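PDB 6DKU: VP35 from Myotis lucifugus, which is a microbat-genome homolog of filoviral VP35, represented by its interferon inhibitory domain, and probably antagonises innate immune signalling as its viral relatives do. Local coordinates for residues 22-26 with 27-31; 9-12 with 13-16; 101-104 with 105-109. The protein carries 1 engineered substitution. All coordinates share one frame; numbering follows the deposited sequence.

Interaction 1 (22-26 with 27-31)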
ATOM      1  N   GLY A  22       9.034  -3.271  14.042  1.00 69.36           N
ATOM      2  CA  GLY A  22       7.861  -3.431  14.863  1.00 69.97           C
ATOM      3  C   GLY A  22       6.879  -4.430  14.292  1.00 69.36           C
ATOM      4  O   GLY A  22       7.164  -5.128  13.312  1.00 56.77           O
ATOM      5  N   PRO A  23       5.698  -4.520  14.904  1.00 63.23           N
ATOM      6  CA  PRO A  23       4.665  -5.411  14.378  1.00 60.93           C
ATOM      7  C   PRO A  23       4.190  -4.938  13.016  1.00 58.73           C
ATOM      8  O   PRO A  23       4.388  -3.787  12.620  1.00 66.73           O
ATOM      9  CB  PRO A  23       3.546  -5.317  15.420  1.00 68.99           C
ATOM     10  CG  PRO A  23       3.748  -3.994  16.062  1.00 66.39           C
ATOM     11  CD  PRO A  23       5.233  -3.777  16.087  1.00 61.91           C
ATOM     12  N   ARG A  24       3.555  -5.853  12.291  1.00 65.94           N
ATOM     13  CA  ARG A  24       3.064  -5.521  10.963  1.00 44.40           C
ATOM     14  C   ARG A  24       1.923  -4.525  11.094  1.00 46.20           C
ATOM     15  O   ARG A  24       1.006  -4.727  11.896  1.00 54.06           O
ATOM     16  CB  ARG A  24       2.620  -6.784  10.226  1.00 49.18           C
ATOM     17  CG  ARG A  24       1.865  -6.519   8.938  1.00 61.11           C
ATOM     18  CD  ARG A  24       1.122  -7.747   8.452  1.00 58.84           C
ATOM     19  NE  ARG A  24       0.729  -7.604   7.055  1.00 58.55           N
ATOM     20  CZ  ARG A  24       1.234  -8.311   6.051  1.00 55.27           C
ATOM     21  NH1 ARG A  24       2.161  -9.225   6.278  1.00 64.64           N
ATOM     22  NH2 ARG A  24       0.808  -8.106   4.815  1.00 50.73           N
ATOM     23  N   THR A  25       2.009  -3.417  10.351  1.00 49.23           N
ATOM     24  CA  THR A  25       0.981  -2.377  10.391  1.00 56.54           C
ATOM     25  C   THR A  25       0.530  -1.995   8.990  1.00 57.43           C
ATOM     26  O   THR A  25       0.937  -2.615   8.001  1.00 54.82           O
ATOM     27  CB  THR A  25       1.478  -1.110  11.105  1.00 58.87           C
ATOM     28  OG1 THR A  25       2.428  -0.428  10.275  1.00 51.43           O
ATOM     29  CG2 THR A  25       2.119  -1.437  12.440  1.00 58.62           C
ATOM     30  N   ALA A  26      -0.289  -0.947   8.891  1.00 48.36           N
ATOM     31  CA  ALA A  26      -0.770  -0.524   7.586  1.00 43.55           C
ATOM     32  C   ALA A  26       0.334  -0.004   6.676  1.00 49.39           C
ATOM     33  O   ALA A  26       0.080   0.181   5.485  1.00 59.58           O
ATOM     34  CB  ALA A  26      -1.843   0.552   7.738  1.00 45.92           C
ATOM     35  N   PHE A  27       1.538   0.264   7.190  1.00 51.83           N
ATOM     36  CA  PHE A  27       2.605   0.686   6.284  1.00 48.73           C
ATOM     37  C   PHE A  27       3.099  -0.492   5.457  1.00 47.17           C
ATOM     38  O   PHE A  27       3.295  -0.366   4.241  1.00 57.00           O
ATOM     39  CB  PHE A  27       3.750   1.336   7.066  1.00 47.00           C
ATOM     40  CG  PHE A  27       3.472   2.762   7.481  1.00 47.72           C
ATOM     41  CD1 PHE A  27       3.626   3.808   6.584  1.00 46.15           C
ATOM     42  CD2 PHE A  27       3.047   3.054   8.773  1.00 52.52           C
ATOM     43  CE1 PHE A  27       3.367   5.124   6.964  1.00 53.40           C
ATOM     44  CE2 PHE A  27       2.787   4.366   9.162  1.00 50.13           C
ATOM     45  CZ  PHE A  27       2.945   5.399   8.254  1.00 56.99           C
ATOM     46  N   HIS A  28       3.288  -1.652   6.098  1.00 39.42           N
ATOM     47  CA  HIS A  28       3.592  -2.876   5.361  1.00 49.65           C
ATOM     48  C   HIS A  28       2.536  -3.137   4.297  1.00 49.18           C
ATOM     49  O   HIS A  28       2.854  -3.452   3.142  1.00 55.71           O
ATOM     50  CB  HIS A  28       3.667  -4.066   6.321  1.00 50.72           C
ATOM     51  CG  HIS A  28       4.630  -3.885   7.450  1.00 52.16           C
ATOM     52  ND1 HIS A  28       4.328  -3.150   8.577  1.00 48.75           N
ATOM     53  CD2 HIS A  28       5.884  -4.361   7.635  1.00 48.27           C
ATOM     54  CE1 HIS A  28       5.358  -3.177   9.404  1.00 51.99           C
ATOM     55  NE2 HIS A  28       6.315  -3.902   8.853  1.00 49.35           N
ATOM     56  N   GLU A  29       1.263  -2.995   4.678  1.00 42.09           N
ATOM     57  CA  GLU A  29       0.176  -3.175   3.731  1.00 38.83           C
ATOM     58  C   GLU A  29       0.223  -2.145   2.615  1.00 45.09           C
ATOM     59  O   GLU A  29      -0.121  -2.466   1.477  1.00 57.03           O
ATOM     60  CB  GLU A  29      -1.172  -3.113   4.447  1.00 36.38           C
ATOM     61  CG  GLU A  29      -1.199  -3.827   5.779  1.00 47.81           C
ATOM     62  CD  GLU A  29      -1.207  -5.338   5.649  1.00 50.76           C
ATOM     63  OE1 GLU A  29      -1.117  -5.843   4.505  1.00 54.29           O
ATOM     64  OE2 GLU A  29      -1.306  -6.019   6.696  1.00 56.59           O
ATOM     65  N   LEU A  30       0.636  -0.911   2.904  1.00 43.33           N
ATOM     66  CA  LEU A  30       0.738   0.079   1.838  1.00 52.00           C
ATOM     67  C   LEU A  30       1.824  -0.304   0.845  1.00 50.61           C
ATOM     68  O   LEU A  30       1.648  -0.152  -0.370  1.00 57.99           O
ATOM     69  CB  LEU A  30       1.007   1.465   2.420  1.00 49.87           C
ATOM     70  CG  LEU A  30       1.071   2.604   1.401  1.00 43.22           C
ATOM     71  CD1 LEU A  30      -0.110   2.558   0.438  1.00 39.78           C
ATOM     72  CD2 LEU A  30       1.114   3.939   2.113  1.00 37.37           C
ATOM     73  N   VAL A  31       2.956  -0.801   1.347  1.00 48.97           N
ATOM     74  CA  VAL A  31       3.995  -1.327   0.464  1.00 50.94           C
ATOM     75  C   VAL A  31       3.419  -2.423  -0.424  1.00 55.50           C
ATOM     76  O   VAL A  31       3.578  -2.410  -1.653  1.00 63.60           O
ATOM     77  CB  VAL A  31       5.186  -1.840   1.294  1.00 42.86           C
ATOM     78  CG1 VAL A  31       6.178  -2.575   0.414  1.00 39.81           C
ATOM     79  CG2 VAL A  31       5.852  -0.690   2.036  1.00 45.01           C
TER
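R24 and E29 meet across the start of helix 26-37, where T25 is the N-cap residue, just before the helix. The guanidinium reaches the carboxylate side-on: NE of R24 bonds OE2 of E29 at 2.6 Å, and NH2 of R24 bonds OE1 of E29 at 3.0 Å. Both oxygens lie close to the guanidinium plane, yet they are approached from above the carboxylate plane, the two flat groups being turned 46° against each other. An arginine suits this place because its long chain, with CG opposite the backbone N (chi1 170°) and extended out to NE, can reach from the loop to E29, five residues on. E29 answers by bending at chi2 (-74°), which folds the acid back over the helix start. Each oxygen of this buried carboxylate has an R24 nitrogen and a tyrosine hydroxyl as partners, Y95 OH at OE2 and Y115 OH at OE1, and the group probably stays ionised.

The imidazole of H28 presents one face to the CA of R24, a CH-pi contact of 3.9 Å to the ring centroid, while CE1 of H28 comes within 3.4 Å of P23 O. A flat ring with a polar rim suits this place, since it can pack under a CA and still lie next to backbone polar atoms. F27 turns a ring edge toward the T25 hydroxyl, and also meets H62 edge-to-face. A26, being small, fits the tight first turn; its carbonyl accepts from L30 N at 2.9 Å, an i to i+4 bond of that turn.

Threonine suits the cap because its short branch places a hydroxyl near the first N-H groups, which have no helical carbonyl to meet. OG1 of T25 accepts the N-H of F27 at 3.3 Å along an almost straight line.

Interaction 2 (9-12 with 13-16)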
ATOM      1  N   PRO A   9       6.944  -7.766  -7.939  1.00 48.60           N
ATOM      2  CA  PRO A   9       6.294  -7.323  -6.688  1.00 39.56           C
ATOM      3  C   PRO A   9       6.929  -7.858  -5.415  1.00 41.98           C
ATOM      4  O   PRO A   9       7.112  -7.092  -4.463  1.00 49.16           O
ATOM      5  CB  PRO A   9       4.857  -7.825  -6.856  1.00 42.11           C
ATOM      6  CG  PRO A   9       4.629  -7.738  -8.339  1.00 50.69           C
ATOM      7  CD  PRO A   9       5.954  -8.077  -8.994  1.00 47.27           C
ATOM      8  N   THR A  10       7.299  -9.142  -5.382  1.00 51.28           N
ATOM      9  CA  THR A  10       7.790  -9.752  -4.148  1.00 49.66           C
ATOM     10  C   THR A  10       9.076  -9.090  -3.669  1.00 59.94           C
ATOM     11  O   THR A  10       9.203  -8.729  -2.490  1.00 60.53           O
ATOM     12  CB  THR A  10       8.011 -11.253  -4.353  1.00 60.43           C
ATOM     13  OG1 THR A  10       6.834 -11.845  -4.919  1.00 65.68           O
ATOM     14  CG2 THR A  10       8.320 -11.924  -3.025  1.00 51.63           C
ATOM     15  N   GLU A  11      10.052  -8.933  -4.567  1.00 56.97           N
ATOM     16  CA  GLU A  11      11.296  -8.275  -4.183  1.00 61.16           C
ATOM     17  C   GLU A  11      11.056  -6.818  -3.777  1.00 64.56           C
ATOM     18  O   GLU A  11      11.664  -6.332  -2.817  1.00 64.44           O
ATOM     19  CB  GLU A  11      12.313  -8.376  -5.320  1.00 58.85           C
ATOM     20  CG  GLU A  11      13.616  -7.625  -5.075  1.00 66.05           C
ATOM     21  CD  GLU A  11      14.587  -8.369  -4.170  1.00 83.03           C
ATOM     22  OE1 GLU A  11      14.266  -9.492  -3.714  1.00 83.69           O
ATOM     23  OE2 GLU A  11      15.678  -7.815  -3.912  1.00 84.84           O
ATOM     24  N   PHE A  12      10.164  -6.114  -4.485  1.00 53.77           N
ATOM     25  CA  PHE A  12       9.784  -4.755  -4.093  1.00 44.86           C
ATOM     26  C   PHE A  12       9.305  -4.715  -2.643  1.00 48.73           C
ATOM     27  O   PHE A  12       9.774  -3.902  -1.834  1.00 53.36           O
ATOM     28  CB  PHE A  12       8.695  -4.229  -5.042  1.00 42.16           C
ATOM     29  CG  PHE A  12       8.193  -2.840  -4.704  1.00 44.47           C
ATOM     30  CD1 PHE A  12       8.828  -1.712  -5.214  1.00 54.46           C
ATOM     31  CD2 PHE A  12       7.081  -2.661  -3.890  1.00 49.08           C
ATOM     32  CE1 PHE A  12       8.371  -0.432  -4.909  1.00 55.63           C
ATOM     33  CE2 PHE A  12       6.619  -1.383  -3.577  1.00 51.89           C
ATOM     34  CZ  PHE A  12       7.264  -0.269  -4.087  1.00 55.06           C
ATOM     35  N   VAL A  13       8.378  -5.612  -2.299  1.00 53.23           N
ATOM     36  CA  VAL A  13       7.845  -5.671  -0.941  1.00 49.47           C
ATOM     37  C   VAL A  13       8.954  -5.991   0.060  1.00 52.91           C
ATOM     38  O   VAL A  13       9.009  -5.408   1.150  1.00 50.22           O
ATOM     39  CB  VAL A  13       6.693  -6.696  -0.875  1.00 45.42           C
ATOM     40  CG1 VAL A  13       6.520  -7.231   0.526  1.00 48.73           C
ATOM     41  CG2 VAL A  13       5.399  -6.072  -1.354  1.00 33.61           C
ATOM     42  N   ARG A  14       9.857  -6.914  -0.286  1.00 54.31           N
ATOM     43  CA  ARG A  14      10.908  -7.297   0.659  1.00 50.11           C
ATOM     44  C   ARG A  14      11.868  -6.141   0.922  1.00 56.17           C
ATOM     45  O   ARG A  14      12.228  -5.862   2.075  1.00 45.96           O
ATOM     46  CB  ARG A  14      11.676  -8.516   0.147  1.00 47.39           C
ATOM     47  CG  ARG A  14      12.751  -8.977   1.120  1.00 55.91           C
ATOM     48  CD  ARG A  14      13.710  -9.993   0.525  1.00 67.31           C
ATOM     49  NE  ARG A  14      14.519  -9.442  -0.563  1.00 84.71           N
ATOM     50  CZ  ARG A  14      15.470  -8.519  -0.418  1.00 88.14           C
ATOM     51  NH1 ARG A  14      15.752  -8.019   0.780  1.00 84.99           N
ATOM     52  NH2 ARG A  14      16.146  -8.092  -1.477  1.00 83.49           N
ATOM     53  N   VAL A  15      12.293  -5.453  -0.144  1.00 61.65           N
ATOM     54  CA  VAL A  15      13.211  -4.327   0.010  1.00 49.55           C
ATOM     55  C   VAL A  15      12.571  -3.240   0.857  1.00 59.18           C
ATOM     56  O   VAL A  15      13.133  -2.814   1.874  1.00 66.96           O
ATOM     57  CB  VAL A  15      13.634  -3.773  -1.360  1.00 49.41           C
ATOM     58  CG1 VAL A  15      14.232  -2.375  -1.193  1.00 40.19           C
ATOM     59  CG2 VAL A  15      14.599  -4.712  -2.052  1.00 45.62           C
ATOM     60  N   LEU A  16      11.384  -2.772   0.455  1.00 46.80           N
ATOM     61  CA  LEU A  16      10.812  -1.637   1.170  1.00 44.93           C
ATOM     62  C   LEU A  16      10.443  -2.008   2.600  1.00 44.74           C
ATOM     63  O   LEU A  16      10.694  -1.230   3.526  1.00 56.16           O
ATOM     64  CB  LEU A  16       9.606  -1.068   0.426  1.00 41.55           C
ATOM     65  CG  LEU A  16       9.961   0.094  -0.507  1.00 43.94           C
ATOM     66  CD1 LEU A  16      10.485  -0.422  -1.844  1.00 42.40           C
ATOM     67  CD2 LEU A  16       8.767   1.016  -0.711  1.00 33.89           C
TER
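Residues 9-12 and 13-16 form successive turns of helix 9-18, joined by regular i to i+4 backbone bonds that run from P9 O to V13 N (2.9 Å) through to F12 O and L16 N (3.0 Å). P9 stands in the first turn, where its lack of an N-H costs nothing because no earlier helical carbonyl is there to receive it.

On the outward side E11 and R14, three residues apart, run side by side in the same direction and form a salt bridge. NE of R14 donates to OE1 of E11 at 3.2 Å, the oxygen lying near the guanidinium plane, while the carboxylate is met from above its own plane; the two planes stand 61° apart. NH2 of R14 reaches OE2 of E11 as well, although the modelled separation is too short to be trusted in detail. Bends at chi2 of E11 and chi3 of R14 bring the charged ends together. Flexible, oppositely charged chains suit this side, which is the more exposed one.

The inward side is apolar. With CG anti to the backbone N (chi1 178°), the F12 ring projects out from the helix, and L16, one turn on, lays CD1 over one face, 3.9 Å from the centroid, a CH-pi contact. Leucine suits the place because its branched end can set a methyl over the ring.

The pair faces two neighbouring helices: F12 packs on L44 and A47 of helix 41-56 and on I34 and A35 of helix 26-37, while L16 touches M48 and F51 of helix 41-56 and V31 of helix 26-37, so this face of helix 9-18 packs on both.

Interaction 3 (101-104 with 105-109)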
ATOM      1  N   ASP A 101     -16.747   1.737   6.335  1.00 86.36           N
ATOM      2  CA  ASP A 101     -17.433   1.350   5.114  1.00 88.20           C
ATOM      3  C   ASP A 101     -16.929   2.201   3.955  1.00 69.82           C
ATOM      4  O   ASP A 101     -16.321   3.259   4.141  1.00 66.54           O
ATOM      5  CB  ASP A 101     -18.949   1.470   5.277  1.00 93.05           C
ATOM      6  CG  ASP A 101     -19.352   2.711   6.035  1.00120.17           C
ATOM      7  OD1 ASP A 101     -18.721   3.001   7.076  1.00122.97           O
ATOM      8  OD2 ASP A 101     -20.302   3.394   5.594  1.00137.93           O
ATOM      9  N   VAL A 102     -17.170   1.717   2.746  1.00 69.22           N
ATOM     10  CA  VAL A 102     -16.439   2.222   1.594  1.00 75.99           C
ATOM     11  C   VAL A 102     -17.391   2.985   0.678  1.00 83.38           C
ATOM     12  O   VAL A 102     -18.512   2.520   0.420  1.00 82.34           O
ATOM     13  CB  VAL A 102     -15.712   1.069   0.879  1.00 78.13           C
ATOM     14  CG1 VAL A 102     -16.677   0.192   0.094  1.00 75.61           C
ATOM     15  CG2 VAL A 102     -14.595   1.595  -0.001  1.00 98.08           C
ATOM     16  N   PRO A 103     -17.003   4.175   0.184  1.00 90.65           N
ATOM     17  CA  PRO A 103     -17.913   4.940  -0.679  1.00 89.63           C
ATOM     18  C   PRO A 103     -18.100   4.296  -2.043  1.00 91.73           C
ATOM     19  O   PRO A 103     -17.733   3.134  -2.256  1.00 90.28           O
ATOM     20  CB  PRO A 103     -17.219   6.303  -0.795  1.00 78.75           C
ATOM     21  CG  PRO A 103     -15.769   5.998  -0.609  1.00 75.32           C
ATOM     22  CD  PRO A 103     -15.730   4.887   0.411  1.00 78.12           C
ATOM     23  N   GLU A 104     -18.677   5.044  -2.977  1.00 95.03           N
ATOM     24  CA  GLU A 104     -18.755   4.621  -4.364  1.00106.14           C
ATOM     25  C   GLU A 104     -17.759   5.414  -5.195  1.00102.31           C
ATOM     26  O   GLU A 104     -17.618   6.628  -5.021  1.00 97.59           O
ATOM     27  CB  GLU A 104     -20.167   4.796  -4.933  1.00109.88           C
ATOM     28  CG  GLU A 104     -21.112   3.651  -4.605  1.00112.82           C
ATOM     29  CD  GLU A 104     -20.663   2.316  -5.189  1.00121.27           C
ATOM     30  OE1 GLU A 104     -21.207   1.276  -4.764  1.00122.79           O
ATOM     31  OE2 GLU A 104     -19.774   2.297  -6.069  1.00126.33           O
ATOM     32  N   GLY A 105     -17.056   4.718  -6.084  1.00 99.44           N
ATOM     33  CA  GLY A 105     -16.182   5.371  -7.027  1.00104.15           C
ATOM     34  C   GLY A 105     -14.732   5.392  -6.599  1.00100.85           C
ATOM     35  O   GLY A 105     -14.242   4.479  -5.929  1.00103.82           O
ATOM     36  N   PRO A 106     -14.018   6.453  -6.977  1.00101.82           N
ATOM     37  CA  PRO A 106     -12.560   6.481  -6.788  1.00102.83           C
ATOM     38  C   PRO A 106     -12.090   6.359  -5.342  1.00 97.63           C
ATOM     39  O   PRO A 106     -12.023   7.354  -4.614  1.00105.83           O
ATOM     40  CB  PRO A 106     -12.163   7.838  -7.387  1.00105.66           C
ATOM     41  CG  PRO A 106     -13.242   8.146  -8.370  1.00106.12           C
ATOM     42  CD  PRO A 106     -14.499   7.610  -7.753  1.00103.79           C
ATOM     43  N   LYS A 107     -11.745   5.138  -4.924  1.00 82.68           N
ATOM     44  CA  LYS A 107     -11.057   4.908  -3.651  1.00 68.51           C
ATOM     45  C   LYS A 107      -9.557   4.888  -3.935  1.00 72.02           C
ATOM     46  O   LYS A 107      -8.918   3.838  -4.037  1.00 61.79           O
ATOM     47  CB  LYS A 107     -11.528   3.614  -3.001  1.00 66.58           C
ATOM     48  CG  LYS A 107     -12.735   3.767  -2.096  1.00 64.28           C
ATOM     49  CD  LYS A 107     -14.037   3.644  -2.879  1.00 82.23           C
ATOM     50  CE  LYS A 107     -14.171   2.286  -3.561  1.00 84.04           C
ATOM     51  NZ  LYS A 107     -15.580   2.019  -3.985  1.00 96.22           N
ATOM     52  N   THR A 108      -8.992   6.085  -4.059  1.00 77.06           N
ATOM     53  CA  THR A 108      -7.646   6.254  -4.583  1.00 65.99           C
ATOM     54  C   THR A 108      -6.579   6.018  -3.520  1.00 66.69           C
ATOM     55  O   THR A 108      -6.793   6.252  -2.326  1.00 81.57           O
ATOM     56  CB  THR A 108      -7.494   7.655  -5.185  1.00 68.36           C
ATOM     57  OG1 THR A 108      -6.111   7.944  -5.402  1.00 83.93           O
ATOM     58  CG2 THR A 108      -8.126   8.726  -4.296  1.00 58.72           C
ATOM     59  N   LEU A 109      -5.413   5.541  -3.969  1.00 59.77           N
ATOM     60  CA  LEU A 109      -4.267   5.458  -3.070  1.00 53.13           C
ATOM     61  C   LEU A 109      -3.859   6.845  -2.591  1.00 59.95           C
ATOM     62  O   LEU A 109      -3.484   7.026  -1.427  1.00 70.05           O
ATOM     63  CB  LEU A 109      -3.086   4.772  -3.759  1.00 50.20           C
ATOM     64  CG  LEU A 109      -3.082   3.254  -3.919  1.00 52.12           C
ATOM     65  CD1 LEU A 109      -1.705   2.780  -4.340  1.00 46.29           C
ATOM     66  CD2 LEU A 109      -3.516   2.562  -2.640  1.00 48.14           C
TER
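K107 NZ donates to the backbone O of P103 at 3.0 Å, linking the two limbs of the loop that leads from strand 100-101 to strand 113-119 in the beta-sheet part of the domain. The ammonium approaches from above the carbonyl plane, so the bond is not made along a lone pair.

To get there the lysine chain curls back on itself, turning at chi2 (87°) and chi3 (61°), and its aliphatic length becomes the packing surface of the loop. V102 lies roughly perpendicular to it: CG2 of V102 touches CG of K107 at 3.5 Å. The P103 ring and the lysine chain run antiparallel alongside each other, with CG of P103 lying 3.7 Å from CD of K107. Lysine suits the spot because its CG, CD and CE methylenes lie on V102 and P103 while NZ still finds a carbonyl near the surface. V102 offers a compact branched methyl and P103 a rigid ring, and both also touch the sheet, V102 on I116 and P103 on W113, which K107 touches too.

At the tip, G105 takes a positive phi (97°), and its backbone angles leave no room for a beta carbon beside E104 O. Flanking prolines P103 and P106 limit the freedom of the chain around the turn. The second limb is tied down further by backbone bonds of K107 with A80 and L109 with C78, and R111 NH2 donates to P106 O. E104 adds a more distant opposite charge, which may draw on the ammonium without a bond: its OE2 lies 4.7 Å from NZ of K107.

Along the chain interaction 2 comes first, then interaction 1, then interaction 3. The first two belong to consecutive helices, 9-18 and 26-37, of the helical part; their centres are 13 Å apart and they touch directly, V31 packing against F12, V13 and L16. Interaction 3 lies in a loop on the sheet side, with its centre about 20 Å from that of interaction 1 and 26 Å from that of interaction 2, and it touches neither. Interaction 1 stands at the junction: E29 reaches Y115 in strand 113-119, the strand that residues 101-109 lead into and pack upon. Helix packing, helix-to-sheet bridging and loop shaping are thus divided among three local contacts of one compact domain.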